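Long-range contacts in putative Outer membrane protein (PDB 6GW5), which is the outer-membrane adhesin SabA of Helicobacter pylori, whose adhesin domain, described here, probably attaches the bacterium to host glycans: residues A[68-72]-A[220-224]; A[290-294]-A[317-321]; A[7-12]-A[372-377]. Residues are numbered along the deposited sequence.

Interaction 1 (A[68-72]-A[220-224]); sequences VITSV and IKAMI
Both segments lie inside longer helices, 68-72 in helix 60-79 and 220-224 in helix 215-240. Val-72 N bonds to Val-68 O at 2.9 Å, whereas 220-224 shows i+3 bonds, Met-223 N to Ile-220 O at 3.1 Å and a weak Ile-224 N to Lys-221 O at 3.4 Å. The local axes come within 10.1 Å, with an angle of 143° between N-to-C directions (signed crossing angle -143°), so the two segments run roughly antiparallel. The nearest CA atoms are Val-72 CA and Ile-220 CA, 6.7 Å apart. Val-68, Ser-71 and Val-72, spaced i, i+3 and i+4, form the contacting face of one helix, and Ile-220, Met-223 and Ile-224 repeat that spacing on the other. This is antiparallel helix packing within the helical bundle of the adhesin domain: helices 167-183 and 255-283 cover further sides, with Met-178 against Ile-220 and Phe-282 against Ser-71 and Met-223. Val-72 (t) brings CG2 to 3.4 Å from Ile-220 CG2 and 4.3 Å from Ile-224 CD1. One turn earlier, Val-68 (t) sets CG2 3.6 Å from Met-223 SD and CG1 4.2 Å from Ile-224 CG1; chi1 m and chi2 t of Met-223 carry SD across to Val-68. Ser-71 (p) donates from OG to Val-68 O at 2.9 Å, although its CA-to-CB bond points toward the other helix and OG lies 3.7 Å from Ile-220 CG2.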
# COMPACT_ATOMS: atom_id res chain seq x y z
N VAL A 68 0.54 -13.20 -4.94
CA VAL A 68 -0.08 -13.89 -3.81
C VAL A 68 -0.58 -15.29 -4.24
O VAL A 68 -0.39 -16.26 -3.52
CB VAL A 68 -1.19 -13.06 -3.14
CG1 VAL A 68 -1.93 -13.85 -2.06
CG2 VAL A 68 -0.62 -11.79 -2.51
N ILE A 69 -1.20 -15.38 -5.40
CA ILE A 69 -1.67 -16.67 -5.88
C ILE A 69 -0.50 -17.58 -6.13
O ILE A 69 -0.51 -18.72 -5.72
CB ILE A 69 -2.45 -16.57 -7.20
CG1 ILE A 69 -3.77 -15.80 -7.01
CG2 ILE A 69 -2.75 -17.94 -7.76
CD1 ILE A 69 -4.55 -16.18 -5.79
N THR A 70 0.50 -17.09 -6.83
CA THR A 70 1.72 -17.85 -7.03
C THR A 70 2.19 -18.42 -5.65
O THR A 70 2.50 -19.60 -5.51
CB THR A 70 2.79 -16.95 -7.67
OG1 THR A 70 2.45 -16.67 -9.04
CG2 THR A 70 4.20 -17.55 -7.58
N SER A 71 2.28 -17.54 -4.67
CA SER A 71 2.85 -17.89 -3.40
C SER A 71 1.96 -18.92 -2.65
O SER A 71 2.45 -19.75 -1.94
CB SER A 71 3.12 -16.62 -2.56
OG SER A 71 1.95 -16.25 -1.88
N VAL A 72 0.65 -18.87 -2.88
CA VAL A 72 -0.28 -19.83 -2.32
C VAL A 72 -0.07 -21.19 -2.95
O VAL A 72 0.04 -22.18 -2.23
CB VAL A 72 -1.74 -19.37 -2.48
CG1 VAL A 72 -2.72 -20.49 -2.14
CG2 VAL A 72 -2.00 -18.19 -1.56
N ILE A 220 1.30 -15.50 4.10
CA ILE A 220 0.59 -15.70 2.87
C ILE A 220 -0.90 -15.63 3.18
O ILE A 220 -1.64 -14.93 2.50
CB ILE A 220 0.97 -17.03 2.23
CG1 ILE A 220 2.37 -16.95 1.70
CG2 ILE A 220 0.04 -17.35 1.06
CD1 ILE A 220 2.99 -18.30 1.46
N LYS A 221 -1.33 -16.31 4.24
CA LYS A 221 -2.73 -16.29 4.64
C LYS A 221 -3.27 -14.87 4.87
O LYS A 221 -4.38 -14.55 4.43
CB LYS A 221 -2.91 -17.10 5.92
CG LYS A 221 -4.33 -17.49 6.22
CD LYS A 221 -4.37 -18.60 7.27
CE LYS A 221 -5.81 -18.91 7.66
NZ LYS A 221 -6.35 -17.91 8.62
N ALA A 222 -2.50 -14.03 5.55
CA ALA A 222 -2.91 -12.65 5.87
C ALA A 222 -2.98 -11.74 4.65
O ALA A 222 -3.65 -10.72 4.68
CB ALA A 222 -1.99 -12.05 6.91
N MET A 223 -2.30 -12.13 3.57
CA MET A 223 -2.34 -11.38 2.30
C MET A 223 -3.70 -11.37 1.65
O MET A 223 -4.06 -10.41 0.97
CB MET A 223 -1.37 -11.97 1.28
CG MET A 223 0.07 -11.93 1.71
SD MET A 223 1.17 -12.65 0.50
CE MET A 223 2.71 -12.51 1.39
N ILE A 224 -4.44 -12.45 1.82
CA ILE A 224 -5.64 -12.66 1.04
C ILE A 224 -6.74 -11.67 1.40
O ILE A 224 -7.29 -11.05 0.50
CB ILE A 224 -6.11 -14.12 1.12
CG1 ILE A 224 -5.05 -15.01 0.46
CG2 ILE A 224 -7.40 -14.31 0.35
CD1 ILE A 224 -5.32 -16.50 0.56

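Interaction 2 (A[290-294]-A[317-321]); sequences YRYLE and LNQEI
Residues 290-293 are helical, in the short helix that starts at 287, and 317-321 is the first turn of long helix 317-346; their nearest CA atoms are Glu-294 CA and Leu-317 CA, 5.9 Å apart. Leu-317 (t, p) is a bump on the starting turn. Its CD2 fills the hollow between Leu-293 and Tyr-290, 3.8 Å from Leu-293 CD2 and 3.9 Å from Tyr-290 CE1, and Phe-282 of helix 255-283 touches it as well. The Tyr-290 side chain (chi1 t) reaches over this turn, placing its OH 3.7 Å from Leu-317 CG and 3.4 Å from Ile-321 CD1. The short helix thus packs on the N-terminal turn of the long one, across an intervening segment in which no helix or strand is seen. Water 2 donates to Glu-294 O (2.8 Å) and accepts from Leu-317 N (2.8 Å); water 1 donates to Glu-294 OE2 (2.8 Å) and accepts from Asn-318 N (2.9 Å). Solvent therefore relays Glu-294 to helix-start amides, which lack intrahelical acceptors.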
# COMPACT_ATOMS: atom_id res chain seq x y z
N TYR A 290 11.59 -18.68 2.88
CA TYR A 290 11.40 -18.00 1.60
C TYR A 290 12.24 -18.71 0.56
O TYR A 290 11.78 -18.83 -0.57
CB TYR A 290 11.70 -16.47 1.64
CG TYR A 290 11.45 -15.83 0.29
CD1 TYR A 290 10.17 -15.47 -0.10
CD2 TYR A 290 12.46 -15.74 -0.67
CE1 TYR A 290 9.89 -14.99 -1.37
CE2 TYR A 290 12.20 -15.24 -1.93
CZ TYR A 290 10.92 -14.85 -2.28
OH TYR A 290 10.61 -14.39 -3.54
N ARG A 291 13.39 -19.25 0.93
CA ARG A 291 14.18 -20.04 -0.02
C ARG A 291 13.46 -21.28 -0.54
O ARG A 291 13.71 -21.72 -1.66
CB ARG A 291 15.53 -20.43 0.54
CG ARG A 291 16.57 -19.40 0.17
CD ARG A 291 17.90 -19.51 0.90
NE ARG A 291 18.52 -20.84 0.77
CZ ARG A 291 19.06 -21.39 -0.34
NH1 ARG A 291 19.06 -20.75 -1.53
NH2 ARG A 291 19.61 -22.63 -0.28
N TYR A 292 12.60 -21.86 0.29
CA TYR A 292 11.82 -23.02 -0.12
C TYR A 292 10.67 -22.52 -0.97
O TYR A 292 10.40 -23.07 -2.04
CB TYR A 292 11.27 -23.82 1.07
CG TYR A 292 12.23 -24.83 1.71
CD1 TYR A 292 13.25 -24.43 2.50
CD2 TYR A 292 12.02 -26.20 1.56
CE1 TYR A 292 14.08 -25.35 3.10
CE2 TYR A 292 12.85 -27.12 2.14
CZ TYR A 292 13.87 -26.69 2.91
OH TYR A 292 14.67 -27.59 3.52
N LEU A 293 10.00 -21.47 -0.52
CA LEU A 293 8.86 -20.99 -1.26
C LEU A 293 9.22 -20.59 -2.72
O LEU A 293 8.61 -20.99 -3.69
CB LEU A 293 8.24 -19.85 -0.50
CG LEU A 293 7.00 -19.21 -1.13
CD1 LEU A 293 5.81 -20.13 -1.08
CD2 LEU A 293 6.69 -17.93 -0.37
N GLU A 294 10.33 -19.93 -2.88
CA GLU A 294 10.72 -19.38 -4.14
C GLU A 294 11.19 -20.44 -5.10
O GLU A 294 11.27 -20.21 -6.31
CB GLU A 294 11.81 -18.33 -3.82
CG GLU A 294 12.36 -17.56 -5.01
CD GLU A 294 13.53 -18.26 -5.66
OE1 GLU A 294 14.32 -18.88 -4.90
OE2 GLU A 294 13.62 -18.18 -6.91
N LEU A 317 8.53 -16.15 -8.55
CA LEU A 317 8.01 -15.34 -7.48
C LEU A 317 8.84 -14.07 -7.24
O LEU A 317 8.27 -13.04 -6.90
CB LEU A 317 7.90 -16.13 -6.18
CG LEU A 317 7.35 -15.43 -4.94
CD1 LEU A 317 6.00 -14.78 -5.21
CD2 LEU A 317 7.21 -16.40 -3.77
N ASN A 318 10.16 -14.16 -7.37
CA ASN A 318 11.00 -12.98 -7.13
C ASN A 318 10.64 -11.86 -8.11
O ASN A 318 10.52 -10.70 -7.71
CB ASN A 318 12.48 -13.28 -7.25
CG ASN A 318 13.07 -13.92 -6.04
OD1 ASN A 318 13.84 -14.87 -6.18
ND2 ASN A 318 12.81 -13.41 -4.85
N GLN A 319 10.49 -12.19 -9.37
CA GLN A 319 10.14 -11.16 -10.35
C GLN A 319 8.76 -10.57 -10.06
O GLN A 319 8.57 -9.40 -10.17
CB GLN A 319 10.21 -11.76 -11.76
CG GLN A 319 9.45 -11.04 -12.83
CD GLN A 319 9.72 -11.70 -14.17
OE1 GLN A 319 10.88 -11.70 -14.66
NE2 GLN A 319 8.67 -12.25 -14.77
N GLU A 320 7.82 -11.37 -9.60
CA GLU A 320 6.50 -10.87 -9.28
C GLU A 320 6.53 -9.94 -8.05
O GLU A 320 5.77 -8.99 -7.97
CB GLU A 320 5.50 -12.04 -9.11
CG GLU A 320 5.25 -12.79 -10.39
CD GLU A 320 4.50 -14.11 -10.22
OE1 GLU A 320 3.89 -14.31 -9.19
OE2 GLU A 320 4.49 -14.93 -11.15
N ILE A 321 7.39 -10.22 -7.08
CA ILE A 321 7.50 -9.34 -5.94
C ILE A 321 8.17 -8.02 -6.37
O ILE A 321 7.72 -6.92 -5.97
CB ILE A 321 8.20 -9.99 -4.77
CG1 ILE A 321 7.32 -11.11 -4.18
CG2 ILE A 321 8.41 -8.99 -3.67
CD1 ILE A 321 8.11 -12.10 -3.33
O HOH W 1 11.72 -16.44 -8.11
O HOH W 2 9.56 -18.71 -7.86

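Interaction 3 (A[7-12]-A[372-377]); sequences NLNEKY and LPYNQV
Residues 7-12 are helical, within helix 3-32 and its predicted coiled coil, whereas 372-377 is an irregular stretch following helix 348-370. It opens with a type I turn from Leu-372 to Asn-375, closed by Asn-375 N to Leu-372 O at 3.0 Å. Leu-8 CA lies 7.3 Å from Asn-375 CA, and Tyr-12 CA 9.2 Å from Val-377 CA. Apolar contacts centre on Leu-8 (t, p), which points into the turn: its CD1 is 4.1 Å from Tyr-374 CE2, 4.1 Å from Asn-375 CA and 4.3 Å from Leu-372 CD1. One turn further along the helix, Tyr-12 CZ rests 3.8 Å from Val-377 CG2, and Leu-409 and Leu-413 of helix 403-415 also pack on this tyrosine. Among polar contacts, Tyr-12 (chi1 m) donates from OH to Asn-375 OD1 at a short 2.5 Å. That oxygen also accepts from Val-377 N (3.1 Å), forming an Asx turn, while Asn-375 ND2 donates to Val-377 O (3.0 Å). Asn-375 (chi1 t) thus bonds to both the amide and the carbonyl of Val-377, and the same carboxamide oxygen that shapes the loop receives the tyrosine hydroxyl, coupling loop conformation to the N-terminal helix.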
# COMPACT_ATOMS: atom_id res chain seq x y z
N ASN A 7 9.08 38.96 26.72
CA ASN A 7 7.85 39.33 26.03
C ASN A 7 8.10 39.59 24.55
O ASN A 7 7.37 39.13 23.68
CB ASN A 7 7.24 40.57 26.65
CG ASN A 7 5.87 40.88 26.09
OD1 ASN A 7 4.98 40.04 26.09
ND2 ASN A 7 5.71 42.08 25.56
N LEU A 8 9.18 40.31 24.27
CA LEU A 8 9.56 40.64 22.92
C LEU A 8 9.90 39.39 22.10
O LEU A 8 9.60 39.31 20.90
CB LEU A 8 10.77 41.59 22.96
CG LEU A 8 11.02 42.51 21.76
CD1 LEU A 8 9.97 43.60 21.74
CD2 LEU A 8 12.41 43.13 21.80
N ASN A 9 10.61 38.47 22.74
CA ASN A 9 11.12 37.27 22.09
C ASN A 9 9.99 36.35 21.69
O ASN A 9 10.09 35.68 20.67
CB ASN A 9 12.09 36.54 23.03
CG ASN A 9 12.55 35.20 22.47
OD1 ASN A 9 13.36 35.14 21.54
ND2 ASN A 9 12.04 34.13 23.04
N GLU A 10 8.92 36.31 22.46
CA GLU A 10 7.84 35.41 22.11
C GLU A 10 6.85 36.09 21.16
O GLU A 10 6.18 35.41 20.39
CB GLU A 10 7.20 34.65 23.29
CG GLU A 10 7.01 35.36 24.64
CD GLU A 10 5.77 36.23 24.67
OE1 GLU A 10 5.02 36.19 25.69
OE2 GLU A 10 5.49 36.92 23.68
N LYS A 11 6.75 37.42 21.24
CA LYS A 11 6.02 38.17 20.24
C LYS A 11 6.73 38.05 18.90
O LYS A 11 6.09 37.85 17.85
CB LYS A 11 5.81 39.61 20.68
CG LYS A 11 4.81 39.67 21.82
CD LYS A 11 4.17 41.01 22.07
CE LYS A 11 2.84 40.72 22.81
NZ LYS A 11 1.94 41.87 23.07
N TYR A 12 8.06 38.11 18.93
CA TYR A 12 8.82 37.97 17.70
C TYR A 12 8.61 36.59 17.12
O TYR A 12 8.37 36.47 15.93
CB TYR A 12 10.33 38.24 17.89
CG TYR A 12 10.78 39.69 18.00
CD1 TYR A 12 9.91 40.77 17.79
CD2 TYR A 12 12.11 39.98 18.32
CE1 TYR A 12 10.35 42.08 17.90
CE2 TYR A 12 12.56 41.30 18.44
CZ TYR A 12 11.69 42.35 18.22
OH TYR A 12 12.13 43.66 18.34
N LEU A 372 6.13 49.26 21.39
CA LEU A 372 7.00 48.94 22.51
C LEU A 372 8.26 49.77 22.37
O LEU A 372 8.92 49.69 21.32
CB LEU A 372 7.29 47.45 22.50
CG LEU A 372 5.99 46.66 22.82
CD1 LEU A 372 6.08 45.13 22.74
CD2 LEU A 372 5.38 47.09 24.15
N PRO A 373 8.57 50.60 23.39
CA PRO A 373 9.76 51.45 23.26
C PRO A 373 11.06 50.65 23.10
O PRO A 373 11.94 51.04 22.35
CB PRO A 373 9.78 52.28 24.56
CG PRO A 373 8.74 51.71 25.46
CD PRO A 373 7.92 50.70 24.71
N TYR A 374 11.14 49.51 23.78
CA TYR A 374 12.34 48.68 23.71
C TYR A 374 12.41 47.89 22.39
O TYR A 374 13.43 47.25 22.06
CB TYR A 374 12.45 47.77 24.94
CG TYR A 374 11.15 47.15 25.39
CD1 TYR A 374 10.22 47.86 26.17
CD2 TYR A 374 10.85 45.82 25.08
CE1 TYR A 374 9.02 47.26 26.58
CE2 TYR A 374 9.66 45.21 25.49
CZ TYR A 374 8.76 45.93 26.25
OH TYR A 374 7.60 45.33 26.66
N ASN A 375 11.33 47.90 21.62
CA ASN A 375 11.36 47.21 20.35
C ASN A 375 12.47 47.76 19.49
O ASN A 375 12.49 48.95 19.20
CB ASN A 375 10.05 47.36 19.61
CG ASN A 375 10.10 46.76 18.23
OD1 ASN A 375 10.70 45.70 18.02
ND2 ASN A 375 9.53 47.47 17.27
N GLN A 376 13.33 46.84 19.04
CA GLN A 376 14.48 47.10 18.21
C GLN A 376 14.20 46.90 16.70
O GLN A 376 14.82 47.55 15.86
CB GLN A 376 15.57 46.10 18.64
CG GLN A 376 16.98 46.54 18.33
CD GLN A 376 17.82 46.96 19.54
OE1 GLN A 376 17.32 47.52 20.52
NE2 GLN A 376 19.14 46.71 19.45
N VAL A 377 13.25 46.03 16.33
CA VAL A 377 13.02 45.72 14.91
C VAL A 377 11.84 46.45 14.26
O VAL A 377 10.71 46.43 14.76
CB VAL A 377 12.78 44.22 14.69
CG1 VAL A 377 12.67 43.90 13.20
CG2 VAL A 377 13.92 43.42 15.30

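Interactions 1 and 2 are neighbours, their centres 12 Å apart, in the part of the helical bundle where helices 60-79, 215-240, 287-293 and 317-346 converge. They touch directly: Thr-70 OG1 lies 2.8 Å from Glu-320 OE1, a probable hydrogen bond, and Ile-220 CD1 packs 4.1 Å from Leu-293 CD2. Interaction 1 closes before interaction 2 opens along the chain, and interaction 3 spans both, bringing residues near the N-terminus to the region after helix 348-370. Its centre is 63 Å from that of interaction 1 and 65 Å from that of interaction 2, so the contacts sample two distant parts of an elongated domain, one in the bundle and one near the chain termini.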